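Local coordinates for VirK protein (PDB 5XTA) that is of unknown function but belongs to the bacterial VirK family, has a novel fold and is probably linked to type II secretion, at residues R19-N25 / G115-G120; T56-F62 / M74-F80; G86-T92 / S105-K111. The protein carries 3 engineered substitutions. The contacts are given in a common frame with arbitrary orientation. Where two conformers were deposited one is given. Residues are numbered along the deposited sequence.

Overall arrangement
Contact 1 joins two strands of a three-stranded sheet, whereas contacts 2 and 3 are hairpins of one six-stranded antiparallel sheet, in which strands 74-83 and 87-96 are neighbours. Contact 1 is the buried one: its F22, I24 and F116 pack on A57, F80, A88 and I90 between the sheets. In contact 2, A57 and F80 pack on the three-stranded sheet, while R60, F62 and Y77 on the opposite face pack on two neighbouring subunits; D59 bonds a neighbour too. Contact 3 is more polar on one face, carries a salt bridge and a disulfide cysteine, and touches no other subunit. Contacts 1 and 2 each place an arginine on its own sulfate, each held by all four subunits.

Contact 1 (R19-N25 / G115-G120); sequences RITFVIN and GFKVFG. With SO4 (sulfate ion), chain E.
Strands 21-25 and 116-119 form an antiparallel pair in the three-stranded sheet of the VirK fold, with 21-25 in the middle and 38-42 on its other side. The strand axes come within 4.7 Å at 158°. T21 and V23 form hydrogen-bonded pairs with F119 and K117: T21 N to F119 O 2.9 Å, F119 N to T21 O 2.8 Å, V23 N to K117 O 2.8 Å and K117 N to V23 O 2.8 Å. N25 N to G115 O, 2.8 Å, extends the ladder. F22-V118 and I24-F116 are non-hydrogen-bonded pairs, CA atoms 4.8 Å apart. Their side chains share one face and pack against the six-stranded sheet and helix 7-15: F22 (m) brings CD1 to 3.3 Å from CZ of F116 (t), the rings oblique at 37°, and I24 CD1 lies 3.5 Å from F116 CD1. I20 CG2 meets V118 CG1 at 3.5 Å. On the other face V23 (t) CG2 touches F119 (m) CE2 at 3.7 Å; V23 also packs on I14 of a second subunit. At the R19/G120 end one water joins R19 O (2.9 Å) to T21 OG1 (2.7 Å), and another joins R19 O (2.5 Å) to the terminal carboxylate at G120 OXT (2.7 Å). Extended R19 (t, t, t) reaches a sulfate, NH1 to O1 2.9 Å and NH2 to O2 2.7 Å, which also binds R19 of the three other subunits.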
loop_
_atom_site.group_PDB
_atom_site.type_symbol
_atom_site.label_atom_id
_atom_site.label_comp_id
_atom_site.label_asym_id
_atom_site.label_seq_id
_atom_site.Cartn_x
_atom_site.Cartn_y
_atom_site.Cartn_z
ATOM N N ARG A 19 6.520 4.994 -10.212
ATOM C CA ARG A 19 5.883 5.326 -8.950
ATOM C C ARG A 19 6.573 6.559 -8.329
ATOM O O ARG A 19 7.776 6.612 -8.225
ATOM C CB ARG A 19 5.911 4.126 -8.023
ATOM C CG ARG A 19 5.158 4.434 -6.731
ATOM C CD ARG A 19 4.549 3.219 -6.083
ATOM N NE ARG A 19 3.935 3.581 -4.795
ATOM C CZ ARG A 19 3.423 2.706 -3.946
ATOM N NH1 ARG A 19 3.486 1.419 -4.253
ATOM N NH2 ARG A 19 2.857 3.116 -2.796
ATOM N N ILE A 20 5.779 7.564 -7.979
ATOM C CA ILE A 20 6.257 8.843 -7.495
ATOM C C ILE A 20 6.352 8.913 -5.955
ATOM O O ILE A 20 5.474 8.448 -5.244
ATOM C CB ILE A 20 5.268 9.918 -8.012
ATOM C CG1 ILE A 20 5.236 9.957 -9.566
ATOM C CG2 ILE A 20 5.548 11.286 -7.473
ATOM C CD1 ILE A 20 6.584 9.892 -10.261
ATOM N N THR A 21 7.377 9.578 -5.452
ATOM C CA THR A 21 7.532 9.862 -4.029
ATOM C C THR A 21 7.660 11.370 -3.819
ATOM O O THR A 21 8.452 12.041 -4.496
ATOM C CB THR A 21 8.748 9.122 -3.433
ATOM O OG1 THR A 21 8.529 7.714 -3.523
ATOM C CG2 THR A 21 8.938 9.460 -1.956
ATOM N N PHE A 22 6.884 11.876 -2.863
ATOM C CA PHE A 22 6.912 13.269 -2.425
ATOM C C PHE A 22 7.700 13.382 -1.121
ATOM O O PHE A 22 7.403 12.660 -0.155
ATOM C CB PHE A 22 5.507 13.822 -2.210
ATOM C CG PHE A 22 4.662 13.756 -3.423
ATOM C CD1 PHE A 22 4.888 14.612 -4.482
ATOM C CD2 PHE A 22 3.679 12.786 -3.557
ATOM C CE1 PHE A 22 4.122 14.546 -5.639
ATOM C CE2 PHE A 22 2.938 12.700 -4.725
ATOM C CZ PHE A 22 3.147 13.598 -5.755
ATOM N N VAL A 23 8.709 14.265 -1.144
ATOM C CA VAL A 23 9.484 14.640 0.034
ATOM C C VAL A 23 9.271 16.129 0.342
ATOM O O VAL A 23 9.569 17.013 -0.471
ATOM C CB VAL A 23 10.961 14.281 -0.108
ATOM C CG1 VAL A 23 11.702 14.550 1.188
ATOM C CG2 VAL A 23 11.114 12.806 -0.447
ATOM N N ILE A 24 8.714 16.390 1.508
ATOM C CA ILE A 24 8.350 17.721 1.899
ATOM C C ILE A 24 9.122 18.155 3.098
ATOM O O ILE A 24 9.108 17.478 4.141
ATOM C CB ILE A 24 6.861 17.793 2.176
ATOM C CG1 ILE A 24 6.208 17.172 0.944
ATOM C CG2 ILE A 24 6.429 19.243 2.458
ATOM C CD1 ILE A 24 4.792 17.509 0.684
ATOM N N ASN A 25 9.764 19.309 2.949
ATOM C CA ASN A 25 10.519 19.946 4.044
ATOM C C ASN A 25 9.703 21.107 4.605
ATOM O O ASN A 25 9.648 22.212 4.020
ATOM C CB ASN A 25 11.885 20.358 3.519
ATOM C CG ASN A 25 12.827 20.849 4.603
ATOM O OD1 ASN A 25 12.469 21.041 5.763
ATOM N ND2 ASN A 25 14.063 21.037 4.206
ATOM N N GLY A 115 10.914 23.538 -0.911
ATOM C CA GLY A 115 10.285 22.731 0.134
ATOM C C GLY A 115 9.584 21.445 -0.344
ATOM O O GLY A 115 9.354 20.536 0.444
ATOM N N PHE A 116 9.224 21.368 -1.620
ATOM C CA PHE A 116 8.495 20.215 -2.179
ATOM C C PHE A 116 9.336 19.517 -3.257
ATOM O O PHE A 116 9.615 20.077 -4.322
ATOM C CB PHE A 116 7.211 20.758 -2.775
ATOM C CG PHE A 116 6.237 19.727 -3.192
ATOM C CD1 PHE A 116 5.293 19.226 -2.304
ATOM C CD2 PHE A 116 6.198 19.317 -4.494
ATOM C CE1 PHE A 116 4.378 18.282 -2.728
ATOM C CE2 PHE A 116 5.304 18.370 -4.910
ATOM C CZ PHE A 116 4.395 17.856 -4.031
ATOM N N LYS A 117 9.774 18.304 -2.984
ATOM C CA LYS A 117 10.609 17.581 -3.913
ATOM C C LYS A 117 9.931 16.308 -4.305
ATOM O O LYS A 117 9.143 15.748 -3.528
ATOM C CB LYS A 117 11.954 17.290 -3.280
ATOM C CG LYS A 117 12.803 18.548 -3.123
ATOM C CD LYS A 117 14.219 18.157 -2.749
ATOM C CE LYS A 117 15.023 19.348 -2.261
ATOM N NZ LYS A 117 16.356 18.851 -1.823
ATOM N N VAL A 118 10.213 15.880 -5.523
ATOM C CA VAL A 118 9.525 14.790 -6.113
ATOM C C VAL A 118 10.559 13.867 -6.740
ATOM O O VAL A 118 11.472 14.333 -7.436
ATOM C CB VAL A 118 8.513 15.245 -7.197
ATOM C CG1 VAL A 118 7.744 14.038 -7.731
ATOM C CG2 VAL A 118 7.546 16.308 -6.692
ATOM N N PHE A 119 10.377 12.566 -6.522
ATOM C CA PHE A 119 11.304 11.502 -7.006
ATOM C C PHE A 119 10.592 10.381 -7.719
ATOM O O PHE A 119 9.464 10.069 -7.401
ATOM C CB PHE A 119 12.108 10.897 -5.861
ATOM C CG PHE A 119 12.925 11.902 -5.122
ATOM C CD1 PHE A 119 14.284 12.070 -5.407
ATOM C CD2 PHE A 119 12.322 12.719 -4.169
ATOM C CE1 PHE A 119 15.027 13.018 -4.722
ATOM C CE2 PHE A 119 13.057 13.673 -3.497
ATOM C CZ PHE A 119 14.412 13.834 -3.783
ATOM N N GLY A 120 11.271 9.754 -8.672
ATOM C CA GLY A 120 10.657 8.701 -9.470
ATOM C C GLY A 120 11.615 8.052 -10.436
ATOM O O GLY A 120 12.589 8.675 -10.911
ATOM O OXT GLY A 120 11.433 6.871 -10.741
HETATM S S SO4 E . 2.194 -0.130 -1.244
HETATM O O1 SO4 E . 3.500 -0.278 -1.909
HETATM O O2 SO4 E . 1.502 0.893 -2.054
HETATM O O3 SO4 E . 1.537 -1.428 -1.333
HETATM O O4 SO4 E . 2.367 0.355 0.129
HETATM O O HOH W 1 9.474 7.055 -5.917
HETATM O O HOH W 2 9.501 5.420 -9.640
#

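Contact 2 (T56-F62 / M74-F80); sequences TASDRHF and MFDYSKF. With SO4 (sulfate ion), chain F.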
loop_
_atom_site.group_PDB
_atom_site.type_symbol
_atom_site.label_atom_id
_atom_site.label_comp_id
_atom_site.label_asym_id
_atom_site.label_seq_id
_atom_site.Cartn_x
_atom_site.Cartn_y
_atom_site.Cartn_z
ATOM N N THR A 56 -1.807 15.733 -9.255
ATOM C CA THR A 56 -2.469 15.556 -7.978
ATOM C C THR A 56 -2.363 14.150 -7.475
ATOM O O THR A 56 -2.227 13.204 -8.236
ATOM C CB THR A 56 -3.965 15.929 -8.033
ATOM O OG1 THR A 56 -4.658 14.995 -8.867
ATOM C CG2 THR A 56 -4.153 17.294 -8.598
ATOM N N ALA A 57 -2.385 14.032 -6.166
ATOM C CA ALA A 57 -2.344 12.724 -5.506
ATOM C C ALA A 57 -2.823 12.905 -4.117
ATOM O O ALA A 57 -2.948 14.018 -3.664
ATOM C CB ALA A 57 -0.937 12.156 -5.484
ATOM N N SER A 58 -3.100 11.812 -3.438
ATOM C CA SER A 58 -3.523 11.893 -2.021
ATOM C C SER A 58 -3.103 10.679 -1.226
ATOM O O SER A 58 -2.717 9.642 -1.806
ATOM C CB SER A 58 -5.045 12.065 -1.944
ATOM O OG SER A 58 -5.756 10.913 -2.385
ATOM N N ASP A 59 -3.169 10.802 0.096
ATOM C CA ASP A 59 -2.777 9.716 1.010
ATOM C C ASP A 59 -3.648 9.822 2.245
ATOM O O ASP A 59 -3.764 10.894 2.835
ATOM C CB ASP A 59 -1.263 9.789 1.412
ATOM C CG ASP A 59 -0.837 8.680 2.399
ATOM O OD1 ASP A 59 -0.878 7.495 2.071
ATOM O OD2 ASP A 59 -0.458 8.930 3.545
ATOM N N ARG A 60 -4.298 8.731 2.590
ATOM C CA ARG A 60 -5.098 8.629 3.803
ATOM C C ARG A 60 -4.236 7.893 4.812
ATOM O O ARG A 60 -3.988 6.678 4.682
ATOM C CB ARG A 60 -6.376 7.849 3.549
ATOM C CG ARG A 60 -7.238 7.727 4.808
ATOM C CD ARG A 60 -8.458 6.882 4.597
ATOM N NE ARG A 60 -8.102 5.479 4.426
ATOM C CZ ARG A 60 -8.917 4.447 4.643
ATOM N NH1 ARG A 60 -10.143 4.595 5.128
ATOM N NH2 ARG A 60 -8.473 3.233 4.433
ATOM N N HIS A 61 -3.748 8.638 5.791
ATOM C CA HIS A 61 -2.855 8.094 6.759
ATOM C C HIS A 61 -3.472 7.870 8.142
ATOM O O HIS A 61 -3.799 8.848 8.837
ATOM C CB HIS A 61 -1.698 9.035 6.861
ATOM C CG HIS A 61 -0.653 8.559 7.780
ATOM N ND1 HIS A 61 0.182 7.516 7.462
ATOM C CD2 HIS A 61 -0.296 8.975 9.011
ATOM C CE1 HIS A 61 1.021 7.309 8.461
ATOM N NE2 HIS A 61 0.740 8.172 9.422
ATOM N N PHE A 62 -3.506 6.613 8.591
ATOM C CA PHE A 62 -4.054 6.303 9.909
ATOM C C PHE A 62 -3.055 6.667 11.012
ATOM O O PHE A 62 -1.849 6.439 10.859
ATOM C CB PHE A 62 -4.391 4.845 10.036
ATOM C CG PHE A 62 -5.023 4.485 11.331
ATOM C CD1 PHE A 62 -6.408 4.573 11.483
ATOM C CD2 PHE A 62 -4.251 4.015 12.389
ATOM C CE1 PHE A 62 -7.014 4.197 12.658
ATOM C CE2 PHE A 62 -4.839 3.643 13.569
ATOM C CZ PHE A 62 -6.225 3.738 13.709
HETATM N N MSE A 74 -7.606 8.202 14.116
HETATM C CA MSE A 74 -7.893 9.253 13.152
HETATM C C MSE A 74 -7.246 8.957 11.836
HETATM O O MSE A 74 -6.291 8.184 11.754
HETATM C CB MSE A 74 -7.318 10.561 13.662
HETATM C CG MSE A 74 -8.215 11.181 14.716
HETATM SE SE MSE A 74 -7.230 12.753 15.328
HETATM C CE MSE A 74 -5.856 11.699 16.275
ATOM N N PHE A 75 -7.771 9.559 10.777
ATOM C CA PHE A 75 -7.066 9.547 9.463
ATOM C C PHE A 75 -6.638 10.973 9.212
ATOM O O PHE A 75 -7.454 11.889 9.340
ATOM C CB PHE A 75 -7.947 9.119 8.319
ATOM C CG PHE A 75 -8.346 7.671 8.362
ATOM C CD1 PHE A 75 -7.403 6.673 8.152
ATOM C CD2 PHE A 75 -9.666 7.313 8.542
ATOM C CE1 PHE A 75 -7.777 5.334 8.168
ATOM C CE2 PHE A 75 -10.050 5.986 8.551
ATOM C CZ PHE A 75 -9.098 4.992 8.365
ATOM N N ASP A 76 -5.362 11.141 8.869
ATOM C CA ASP A 76 -4.865 12.381 8.305
ATOM C C ASP A 76 -4.880 12.173 6.826
ATOM O O ASP A 76 -4.026 11.470 6.290
ATOM C CB ASP A 76 -3.438 12.666 8.765
ATOM C CG ASP A 76 -3.368 13.174 10.163
ATOM O OD1 ASP A 76 -4.416 13.426 10.815
ATOM O OD2 ASP A 76 -2.221 13.309 10.621
ATOM N N TYR A 77 -5.843 12.789 6.172
ATOM C CA TYR A 77 -5.940 12.768 4.740
ATOM C C TYR A 77 -5.234 13.989 4.130
ATOM O O TYR A 77 -5.643 15.153 4.358
ATOM C CB TYR A 77 -7.405 12.754 4.333
ATOM C CG TYR A 77 -7.640 12.898 2.857
ATOM C CD1 TYR A 77 -7.413 11.840 1.996
ATOM C CD2 TYR A 77 -8.078 14.101 2.309
ATOM C CE1 TYR A 77 -7.655 11.957 0.631
ATOM C CE2 TYR A 77 -8.291 14.233 0.944
ATOM C CZ TYR A 77 -8.074 13.155 0.107
ATOM O OH TYR A 77 -8.274 13.260 -1.235
ATOM N N SER A 78 -4.207 13.722 3.331
ATOM C CA SER A 78 -3.440 14.750 2.670
ATOM C C SER A 78 -3.694 14.716 1.182
ATOM O O SER A 78 -3.568 13.671 0.565
ATOM C CB SER A 78 -1.979 14.535 2.952
ATOM O OG SER A 78 -1.756 14.720 4.330
ATOM N N LYS A 79 -4.066 15.875 0.632
ATOM C CA LYS A 79 -4.245 16.096 -0.794
ATOM C C LYS A 79 -3.077 16.961 -1.335
ATOM O O LYS A 79 -2.816 18.040 -0.828
ATOM C CB LYS A 79 -5.604 16.765 -0.991
ATOM C CG LYS A 79 -5.928 17.233 -2.399
ATOM C CD LYS A 79 -6.154 16.068 -3.321
ATOM C CE LYS A 79 -6.556 16.588 -4.695
ATOM N NZ LYS A 79 -6.551 15.495 -5.681
ATOM N N PHE A 80 -2.345 16.421 -2.297
ATOM C CA PHE A 80 -1.134 17.042 -2.843
ATOM C C PHE A 80 -1.506 17.585 -4.204
ATOM O O PHE A 80 -2.145 16.884 -4.988
ATOM C CB PHE A 80 -0.037 15.995 -3.036
ATOM C CG PHE A 80 0.415 15.345 -1.768
ATOM C CD1 PHE A 80 1.472 15.866 -1.054
ATOM C CD2 PHE A 80 -0.213 14.204 -1.285
ATOM C CE1 PHE A 80 1.899 15.275 0.121
ATOM C CE2 PHE A 80 0.219 13.607 -0.114
ATOM C CZ PHE A 80 1.278 14.150 0.590
HETATM S S SO4 F . -10.560 0.891 6.132
HETATM O O1 SO4 F . -9.240 0.821 5.467
HETATM O O2 SO4 F . -11.139 -0.467 6.224
HETATM O O3 SO4 F . -11.463 1.760 5.344
HETATM O O4 SO4 F . -10.399 1.453 7.492
HETATM O O HOH W 3 -8.261 11.761 -3.757
#
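The guanidinium of R60 lies flat on the ring of F75, two residues along from R60's cross-strand partner Y77 on the same face, with planes at 11° and centres 4.2 Å apart; R60 CZ makes an off-centre cation-pi contact, while R60 CD sits over the ring face, 3.8 Å from its centroid. R60 NH2 also holds sulfate O1 at 2.7 Å and R60 NH1 sulfate O3 at 3.1 Å, and R60 of each other subunit binds the same ion. F62 presents its edge to the face of F75, in an offset edge-to-face pair. All this sits on an antiparallel hairpin of the six-stranded sheet, in which A57-F80, D59-S78 and H61-D76 are hydrogen-bonded pairs (F80 N to A57 O 2.8 Å). On the R60 face a water bridges S58 OG (3.0 Å) and Y77 OH (2.9 Å), the latter also bonded to D65 of a third subunit. On the other face F80 and A57 meet F22 of the three-stranded sheet, and D59 OD1 bonds N45 of a second subunit.

Contact 3 (G86-T92 / S105-K111); sequences GDASIKT and SYQMNCK
Six backbone hydrogen bonds zip strand 87-92 to strand 105-111, antiparallel, with axes 4.5 Å apart at 156°. The hydrogen-bonded pairs are A88-C110, I90-M108 and T92-Y106: A88 N to C110 O and C110 N to A88 O, both 2.8 Å; I90 N to M108 O and M108 N to I90 O, both 2.9 Å; T92 N to Y106 O 2.8 Å and Y106 N to T92 O 2.9 Å. D87-K111, S89-N109 and K91-Q107 are non-hydrogen-bonded pairs. S89 and K91 turn their backbones to N81 and K79 of strand 74-83, and N109 bonds T30 of strand 30-31, inside the six-stranded sheet. D87 N bonds D83 OD1, and S105 OG bonds R102 NH2. On the more polar face K111 NZ forms a salt bridge to D87 OD1 at 2.6 Å and hydrogen-bonds E85 O, while Q107 NE2 donates to N109 OD1 at 3.2 Å. On the other, mostly apolar, I90 CD1 lies 3.8 Å from selenomethionine M108 CG and 3.6 Å from C110 SG, disulfide-bonded to C29. T92 (m) sets CB over the Y106 ring, 3.9 Å from its centroid, as T92 OG1 bonds S78 OG. A CB on G86 (phi 94°, psi 5°) would jam against the preceding carbonyl O.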
loop_
_atom_site.group_PDB
_atom_site.type_symbol
_atom_site.label_atom_id
_atom_site.label_comp_id
_atom_site.label_asym_id
_atom_site.label_seq_id
_atom_site.Cartn_x
_atom_site.Cartn_y
_atom_site.Cartn_z
ATOM N N GLY A 86 5.223 25.283 -10.702
ATOM C CA GLY A 86 6.035 24.807 -9.583
ATOM C C GLY A 86 5.446 25.090 -8.217
ATOM O O GLY A 86 6.099 24.808 -7.204
ATOM N N ASP A 87 4.225 25.636 -8.160
ATOM C CA ASP A 87 3.590 25.973 -6.878
ATOM C C ASP A 87 2.865 24.723 -6.351
ATOM O O ASP A 87 2.049 24.128 -7.063
ATOM C CB ASP A 87 2.595 27.124 -7.030
ATOM C CG ASP A 87 3.199 28.345 -7.733
ATOM O OD1 ASP A 87 4.268 28.801 -7.309
ATOM O OD2 ASP A 87 2.613 28.836 -8.718
ATOM N N ALA A 88 3.225 24.302 -5.142
ATOM C CA ALA A 88 2.711 23.097 -4.554
ATOM C C ALA A 88 1.899 23.443 -3.313
ATOM O O ALA A 88 2.227 24.365 -2.583
ATOM C CB ALA A 88 3.844 22.153 -4.181
ATOM N N SER A 89 0.825 22.702 -3.091
ATOM C CA SER A 89 0.123 22.766 -1.821
ATOM C C SER A 89 -0.205 21.383 -1.287
ATOM O O SER A 89 -0.359 20.408 -2.057
ATOM C CB SER A 89 -1.142 23.594 -1.949
ATOM O OG SER A 89 -2.125 22.921 -2.698
ATOM N N ILE A 90 -0.274 21.298 0.041
ATOM C CA ILE A 90 -0.703 20.086 0.718
ATOM C C ILE A 90 -1.784 20.515 1.655
ATOM O O ILE A 90 -1.571 21.351 2.523
ATOM C CB ILE A 90 0.390 19.377 1.520
ATOM C CG1 ILE A 90 1.628 19.128 0.655
ATOM C CG2 ILE A 90 -0.153 18.070 2.108
ATOM C CD1 ILE A 90 2.603 20.275 0.605
ATOM N N LYS A 91 -2.955 19.948 1.459
ATOM C CA LYS A 91 -4.037 20.169 2.347
ATOM C C LYS A 91 -4.345 18.888 3.126
ATOM O O LYS A 91 -4.625 17.848 2.552
ATOM C CB LYS A 91 -5.239 20.688 1.591
ATOM C CG LYS A 91 -6.371 20.972 2.571
ATOM C CD LYS A 91 -7.399 21.951 2.082
ATOM C CE LYS A 91 -8.347 22.323 3.220
ATOM N NZ LYS A 91 -9.730 22.528 2.736
ATOM N N THR A 92 -4.225 18.966 4.442
ATOM C CA THR A 92 -4.464 17.825 5.308
ATOM C C THR A 92 -5.770 18.011 6.052
ATOM O O THR A 92 -5.981 19.040 6.674
ATOM C CB THR A 92 -3.312 17.652 6.293
ATOM O OG1 THR A 92 -2.124 17.463 5.539
ATOM C CG2 THR A 92 -3.553 16.399 7.232
ATOM N N SER A 105 -8.568 20.944 9.686
ATOM C CA SER A 105 -7.781 20.892 8.467
ATOM C C SER A 105 -6.730 21.934 8.529
ATOM O O SER A 105 -6.881 22.934 9.245
ATOM C CB SER A 105 -8.654 21.095 7.221
ATOM O OG SER A 105 -9.432 22.277 7.286
ATOM N N TYR A 106 -5.650 21.693 7.810
ATOM C CA TYR A 106 -4.616 22.690 7.688
ATOM C C TYR A 106 -3.919 22.527 6.353
ATOM O O TYR A 106 -4.019 21.482 5.713
ATOM C CB TYR A 106 -3.652 22.615 8.869
ATOM C CG TYR A 106 -3.054 21.254 9.096
ATOM C CD1 TYR A 106 -3.671 20.312 9.932
ATOM C CD2 TYR A 106 -1.859 20.896 8.471
ATOM C CE1 TYR A 106 -3.112 19.046 10.122
ATOM C CE2 TYR A 106 -1.292 19.638 8.653
ATOM C CZ TYR A 106 -1.917 18.714 9.483
ATOM O OH TYR A 106 -1.352 17.461 9.651
ATOM N N GLN A 107 -3.260 23.589 5.922
ATOM C CA GLN A 107 -2.649 23.626 4.610
ATOM C C GLN A 107 -1.259 24.210 4.613
ATOM O O GLN A 107 -0.973 25.159 5.358
ATOM C CB GLN A 107 -3.543 24.400 3.658
ATOM C CG GLN A 107 -2.897 24.633 2.302
ATOM C CD GLN A 107 -3.873 24.973 1.212
ATOM O OE1 GLN A 107 -4.982 24.429 1.150
ATOM N NE2 GLN A 107 -3.464 25.875 0.322
HETATM N N MSE A 108 -0.398 23.666 3.760
HETATM C CA MSE A 108 0.890 24.293 3.544
HETATM C C MSE A 108 1.098 24.512 2.100
HETATM O O MSE A 108 0.503 23.842 1.268
HETATM C CB MSE A 108 2.108 23.640 4.130
HETATM C CG MSE A 108 2.242 22.164 3.875
HETATM SE SE MSE A 108 2.806 21.468 5.618
HETATM C CE MSE A 108 1.059 21.610 6.565
ATOM N N ASN A 109 1.927 25.497 1.806
ATOM C CA ASN A 109 2.269 25.846 0.432
ATOM C C ASN A 109 3.761 25.881 0.278
ATOM O O ASN A 109 4.450 26.342 1.169
ATOM C CB ASN A 109 1.631 27.175 0.059
ATOM C CG ASN A 109 0.112 27.130 0.203
ATOM O OD1 ASN A 109 -0.586 26.786 -0.731
ATOM N ND2 ASN A 109 -0.387 27.436 1.385
ATOM N N CYS A 110 4.241 25.329 -0.823
ATOM C CA CYS A 110 5.655 25.161 -1.118
ATOM C C CYS A 110 5.958 25.396 -2.563
ATOM O O CYS A 110 5.075 25.513 -3.359
ATOM C CB CYS A 110 6.198 23.768 -0.791
ATOM S SG CYS A 110 5.235 22.693 0.226
ATOM N N LYS A 111 7.234 25.468 -2.864
ATOM C CA LYS A 111 7.693 25.528 -4.222
ATOM C C LYS A 111 8.421 24.218 -4.583
ATOM O O LYS A 111 9.191 23.675 -3.786
ATOM C CB LYS A 111 8.603 26.763 -4.374
ATOM C CG LYS A 111 8.964 27.108 -5.819
ATOM C CD LYS A 111 8.344 28.412 -6.354
ATOM C CE LYS A 111 8.136 28.384 -7.878
ATOM N NZ LYS A 111 6.698 28.487 -8.272
#